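Side-chain contacts in malonate decarboxylase subunit alpha (Acinetobacter baumannii ATCC 17978, PDB 6MPR), which probably acts as the acyl carrier protein transferase component of malonate decarboxylase, exchanging acetyl for malonyl during malonate breakdown: residues L90-P95 against L103-K108; E186-A189 against I194-V197. All coordinates share one frame; numbering follows the deposited sequence.

Interaction 1. Residues L90-P95 against L103-K108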
loop_
_atom_site.group_PDB
_atom_site.type_symbol
_atom_site.label_atom_id
_atom_site.label_comp_id
_atom_site.label_asym_id
_atom_site.label_seq_id
_atom_site.Cartn_x
_atom_site.Cartn_y
_atom_site.Cartn_z
ATOM N N LEU A 90 16.386 -23.791 -0.895
ATOM C CA LEU A 90 16.074 -22.444 -0.442
ATOM C C LEU A 90 14.932 -21.866 -1.267
ATOM O O LEU A 90 14.864 -22.052 -2.482
ATOM C CB LEU A 90 17.309 -21.539 -0.538
ATOM C CG LEU A 90 18.463 -21.879 0.410
ATOM C CD1 LEU A 90 19.481 -20.758 0.483
ATOM C CD2 LEU A 90 17.932 -22.251 1.809
ATOM N N HIS A 91 14.021 -21.183 -0.596
ATOM C CA HIS A 91 12.905 -20.507 -1.249
ATOM C C HIS A 91 13.297 -19.037 -1.266
ATOM O O HIS A 91 13.253 -18.359 -0.234
ATOM C CB HIS A 91 11.604 -20.774 -0.495
ATOM C CG HIS A 91 10.396 -20.090 -1.062
ATOM N ND1 HIS A 91 9.119 -20.439 -0.688
ATOM C CD2 HIS A 91 10.263 -19.073 -1.949
ATOM C CE1 HIS A 91 8.247 -19.681 -1.333
ATOM N NE2 HIS A 91 8.917 -18.835 -2.098
ATOM N N MET A 92 13.734 -18.559 -2.428
ATOM C CA MET A 92 14.210 -17.185 -2.517
ATOM C C MET A 92 13.042 -16.244 -2.719
ATOM O O MET A 92 12.116 -16.527 -3.494
ATOM C CB MET A 92 15.212 -17.020 -3.661
ATOM C CG MET A 92 16.398 -17.975 -3.569
ATOM S SD MET A 92 17.277 -17.917 -1.983
ATOM C CE MET A 92 17.815 -16.196 -1.982
ATOM N N ILE A 93 13.096 -15.117 -2.016
ATOM C CA ILE A 93 12.103 -14.055 -2.111
ATOM C C ILE A 93 12.868 -12.799 -2.483
ATOM O O ILE A 93 13.636 -12.269 -1.669
ATOM C CB ILE A 93 11.317 -13.874 -0.806
ATOM C CG1 ILE A 93 10.590 -15.170 -0.458
ATOM C CG2 ILE A 93 10.291 -12.744 -0.952
ATOM C CD1 ILE A 93 10.086 -15.247 0.973
ATOM N N MET A 94 12.676 -12.328 -3.724
ATOM C CA MET A 94 13.526 -11.250 -4.204
ATOM C C MET A 94 12.706 -10.196 -4.927
ATOM O O MET A 94 12.059 -10.509 -5.930
ATOM C CB MET A 94 14.604 -11.801 -5.130
ATOM C CG MET A 94 15.490 -12.873 -4.464
ATOM S SD MET A 94 16.818 -13.419 -5.539
ATOM C CE MET A 94 17.821 -11.943 -5.509
ATOM N N PRO A 95 12.714 -8.943 -4.465
ATOM C CA PRO A 95 12.007 -7.899 -5.219
ATOM C C PRO A 95 12.511 -7.786 -6.646
ATOM O O PRO A 95 11.717 -7.633 -7.574
ATOM C CB PRO A 95 12.288 -6.628 -4.400
ATOM C CG PRO A 95 12.496 -7.155 -2.986
ATOM C CD PRO A 95 13.233 -8.457 -3.173
ATOM N N LEU A 103 20.692 -16.171 -10.151
ATOM C CA LEU A 103 20.233 -17.337 -10.878
ATOM C C LEU A 103 21.195 -18.507 -10.722
ATOM O O LEU A 103 20.763 -19.663 -10.801
ATOM C CB LEU A 103 19.997 -16.953 -12.340
ATOM C CG LEU A 103 18.868 -15.917 -12.444
ATOM C CD1 LEU A 103 18.600 -15.488 -13.876
ATOM C CD2 LEU A 103 17.586 -16.436 -11.798
ATOM N N ASP A 104 22.485 -18.241 -10.444
ATOM C CA ASP A 104 23.415 -19.329 -10.150
ATOM C C ASP A 104 22.946 -20.169 -8.959
ATOM O O ASP A 104 23.231 -21.374 -8.898
ATOM C CB ASP A 104 24.820 -18.786 -9.869
ATOM C CG ASP A 104 25.462 -18.094 -11.081
ATOM O OD1 ASP A 104 24.926 -18.166 -12.214
ATOM O OD2 ASP A 104 26.522 -17.457 -10.885
ATOM N N LEU A 105 22.217 -19.564 -8.011
ATOM C CA LEU A 105 21.701 -20.332 -6.872
ATOM C C LEU A 105 20.842 -21.506 -7.324
ATOM O O LEU A 105 20.859 -22.579 -6.704
ATOM C CB LEU A 105 20.881 -19.433 -5.947
ATOM C CG LEU A 105 21.627 -18.297 -5.261
ATOM C CD1 LEU A 105 20.633 -17.327 -4.626
ATOM C CD2 LEU A 105 22.615 -18.861 -4.223
ATOM N N PHE A 106 20.056 -21.312 -8.382
ATOM C CA PHE A 106 19.183 -22.381 -8.853
ATOM C C PHE A 106 19.949 -23.390 -9.685
ATOM O O PHE A 106 19.774 -24.601 -9.510
ATOM C CB PHE A 106 18.012 -21.776 -9.626
ATOM C CG PHE A 106 17.181 -20.838 -8.782
ATOM C CD1 PHE A 106 17.525 -19.495 -8.656
ATOM C CD2 PHE A 106 16.082 -21.308 -8.086
ATOM C CE1 PHE A 106 16.772 -18.635 -7.856
ATOM C CE2 PHE A 106 15.330 -20.468 -7.292
ATOM C CZ PHE A 106 15.676 -19.116 -7.178
ATOM N N GLU A 107 20.823 -22.914 -10.570
ATOM C CA GLU A 107 21.687 -23.829 -11.307
ATOM C C GLU A 107 22.482 -24.721 -10.367
ATOM O O GLU A 107 22.641 -25.919 -10.625
ATOM C CB GLU A 107 22.623 -23.032 -12.207
ATOM C CG GLU A 107 23.389 -23.871 -13.197
ATOM C CD GLU A 107 24.179 -23.012 -14.153
ATOM O OE1 GLU A 107 23.800 -21.834 -14.330
ATOM O OE2 GLU A 107 25.178 -23.506 -14.719
ATOM N N LYS A 108 22.968 -24.166 -9.256
ATOM C CA LYS A 108 23.841 -24.915 -8.359
ATOM C C LYS A 108 23.085 -25.802 -7.370
ATOM O O LYS A 108 23.727 -26.515 -6.592
ATOM C CB LYS A 108 24.751 -23.948 -7.585
ATOM C CG LYS A 108 25.803 -23.253 -8.433
ATOM C CD LYS A 108 26.645 -22.285 -7.620
ATOM C CE LYS A 108 27.918 -21.923 -8.374
ATOM N NZ LYS A 108 28.746 -20.942 -7.632
#
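Met92 meets Leu105 and Phe106 with different parts of its chain, and it makes every close contact from the strand side. All the direct meetings are apolar. With the ring of Phe106, the base of the methionine does the work: Met92 CG lies 3.9 Å from Phe106 CZ, and Met92 CB is 4.1 Å from the same ring carbon. The ring thus reaches the strand with its far end, at a slant that is neither a face nor an edge approach; it also packs on Ala111, Leu114 and Leu129. With Leu105, it is the terminal methyl that touches, Met92 CE standing 4.0 Å from Leu105 CD1, and the two side chains run at about a right angle. Bends at chi2 (-54°) and chi3 (-61°) fold the thioether back on itself, which lets one residue serve both neighbours.

Polar bonds lie within the helix or lead to other parts of the chain. Leu103 O accepts from Phe106 N at 3.0 Å and from Glu107 N at 3.3 Å, and it also lies in the plane of the Phe106 ring, at its edge. Asp104 and Glu107 both form salt bridges to Arg125; on the strand, His91 NE2 is hydrogen-bonded to Asp115 OD2.

In the fold, the contact closes a beta-alpha-beta crossover: strand 90-94 leads through helix 100-107 to the adjacent parallel strand 111-116, on which Met92 also rests at Ala111. With no directional bond between the segments, the contact is apolar and depends on the shape and fit of its side chains.

Interaction 2. Residues E186-A189 against I194-V197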
loop_
_atom_site.group_PDB
_atom_site.type_symbol
_atom_site.label_atom_id
_atom_site.label_comp_id
_atom_site.label_asym_id
_atom_site.label_seq_id
_atom_site.Cartn_x
_atom_site.Cartn_y
_atom_site.Cartn_z
ATOM N N GLU A 186 11.602 -5.747 8.681
ATOM C CA GLU A 186 10.665 -5.786 9.804
ATOM C C GLU A 186 9.939 -7.120 9.942
ATOM O O GLU A 186 9.864 -7.634 11.065
ATOM C CB GLU A 186 9.667 -4.625 9.720
ATOM C CG GLU A 186 8.587 -4.730 10.788
ATOM C CD GLU A 186 7.743 -3.478 10.928
ATOM O OE1 GLU A 186 8.147 -2.407 10.396
ATOM O OE2 GLU A 186 6.678 -3.574 11.597
ATOM N N PRO A 187 9.399 -7.735 8.878
ATOM C CA PRO A 187 8.698 -9.021 9.075
ATOM C C PRO A 187 9.551 -10.100 9.720
ATOM O O PRO A 187 9.049 -10.874 10.548
ATOM C CB PRO A 187 8.283 -9.404 7.644
ATOM C CG PRO A 187 8.049 -8.067 6.982
ATOM C CD PRO A 187 9.209 -7.220 7.511
ATOM N N ALA A 188 10.838 -10.166 9.374
ATOM C CA ALA A 188 11.745 -11.144 9.973
ATOM C C ALA A 188 12.147 -10.755 11.387
ATOM O O ALA A 188 12.258 -11.615 12.273
ATOM C CB ALA A 188 12.999 -11.280 9.117
ATOM N N ALA A 189 12.396 -9.468 11.602
ATOM C CA ALA A 189 12.858 -9.008 12.900
ATOM C C ALA A 189 11.825 -9.296 13.979
ATOM O O ALA A 189 12.180 -9.457 15.151
ATOM C CB ALA A 189 13.181 -7.514 12.834
ATOM N N ILE A 194 16.077 -14.355 10.889
ATOM C CA ILE A 194 17.472 -13.956 11.081
ATOM C C ILE A 194 17.842 -12.916 10.026
ATOM O O ILE A 194 17.678 -13.152 8.821
ATOM C CB ILE A 194 18.407 -15.177 11.045
ATOM C CG1 ILE A 194 18.019 -16.129 12.189
ATOM C CG2 ILE A 194 19.865 -14.728 11.132
ATOM C CD1 ILE A 194 18.872 -17.342 12.303
ATOM N N VAL A 195 18.320 -11.757 10.482
ATOM C CA VAL A 195 18.576 -10.598 9.625
ATOM C C VAL A 195 20.083 -10.380 9.607
ATOM O O VAL A 195 20.699 -10.164 10.658
ATOM C CB VAL A 195 17.823 -9.355 10.128
ATOM C CG1 VAL A 195 18.173 -8.080 9.325
ATOM C CG2 VAL A 195 16.285 -9.593 10.090
ATOM N N ILE A 196 20.678 -10.454 8.419
ATOM C CA ILE A 196 22.102 -10.210 8.223
ATOM C C ILE A 196 22.245 -9.048 7.258
ATOM O O ILE A 196 21.688 -9.088 6.159
ATOM C CB ILE A 196 22.824 -11.450 7.670
ATOM C CG1 ILE A 196 22.623 -12.646 8.604
ATOM C CG2 ILE A 196 24.312 -11.145 7.462
ATOM C CD1 ILE A 196 22.817 -13.956 7.925
ATOM N N VAL A 197 23.008 -8.030 7.649
ATOM C CA VAL A 197 23.188 -6.827 6.835
ATOM C C VAL A 197 24.670 -6.681 6.493
ATOM O O VAL A 197 25.513 -6.528 7.386
ATOM C CB VAL A 197 22.664 -5.567 7.548
ATOM C CG1 VAL A 197 22.689 -4.361 6.603
ATOM C CG2 VAL A 197 21.242 -5.801 8.072
#
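Val195 lays its CG2 methyl against the single methyl of Ala188, with Val195 CG2 and Ala188 CB 3.8 Å apart. The same branch lies 4.2 Å from the backbone, Val195 CG2 to Ala189 N, so one methyl meets both a side chain and the main chain of the helix. At the valine, chi1 of 175° places CG1 opposite the backbone N and swings CG2 beside that N, which is the branch that faces the helix end.

The CA atoms of Ala188 and Ile194 are 6.5 Å apart, a close approach compatible with Ile194 turning its side chain away while Ala188 presents just a methyl. Helix 181-189 passes through a brief turn, where Ser191 OG is hydrogen-bonded to Pro187 O, into strand 194-199. Ala188 also packs on Val159 of the adjacent parallel strand 158-163, so that the helix end bears on two strands. Glu186 OE2 forms a salt bridge with Arg347 and a hydrogen bond with Asn349, both of the second subunit.

Nothing polar joins the two segments. Methyl packing therefore seats the helix on the sheet, while the Glu186 carboxylate, on a different side, makes directional bonds to the second subunit.

How the interactions relate
Both interactions join a helix to the same parallel sheet, and together they illustrate how such a sheet is covered from both faces. The strands concerned, 90-94 and 194-199, are separated by strands 61-64 and 158-163. The centres of the contacts lie about 18 Å apart and their nearest atoms about 9 Å, without touching. Helix 100-107 and helix 181-189 pack on opposite faces. They also differ in chain order: in interaction 1 the strand precedes its helix, in interaction 2 the helix precedes its strand. Both contacts are buried and apolar, but only interaction 2 adjoins the second subunit.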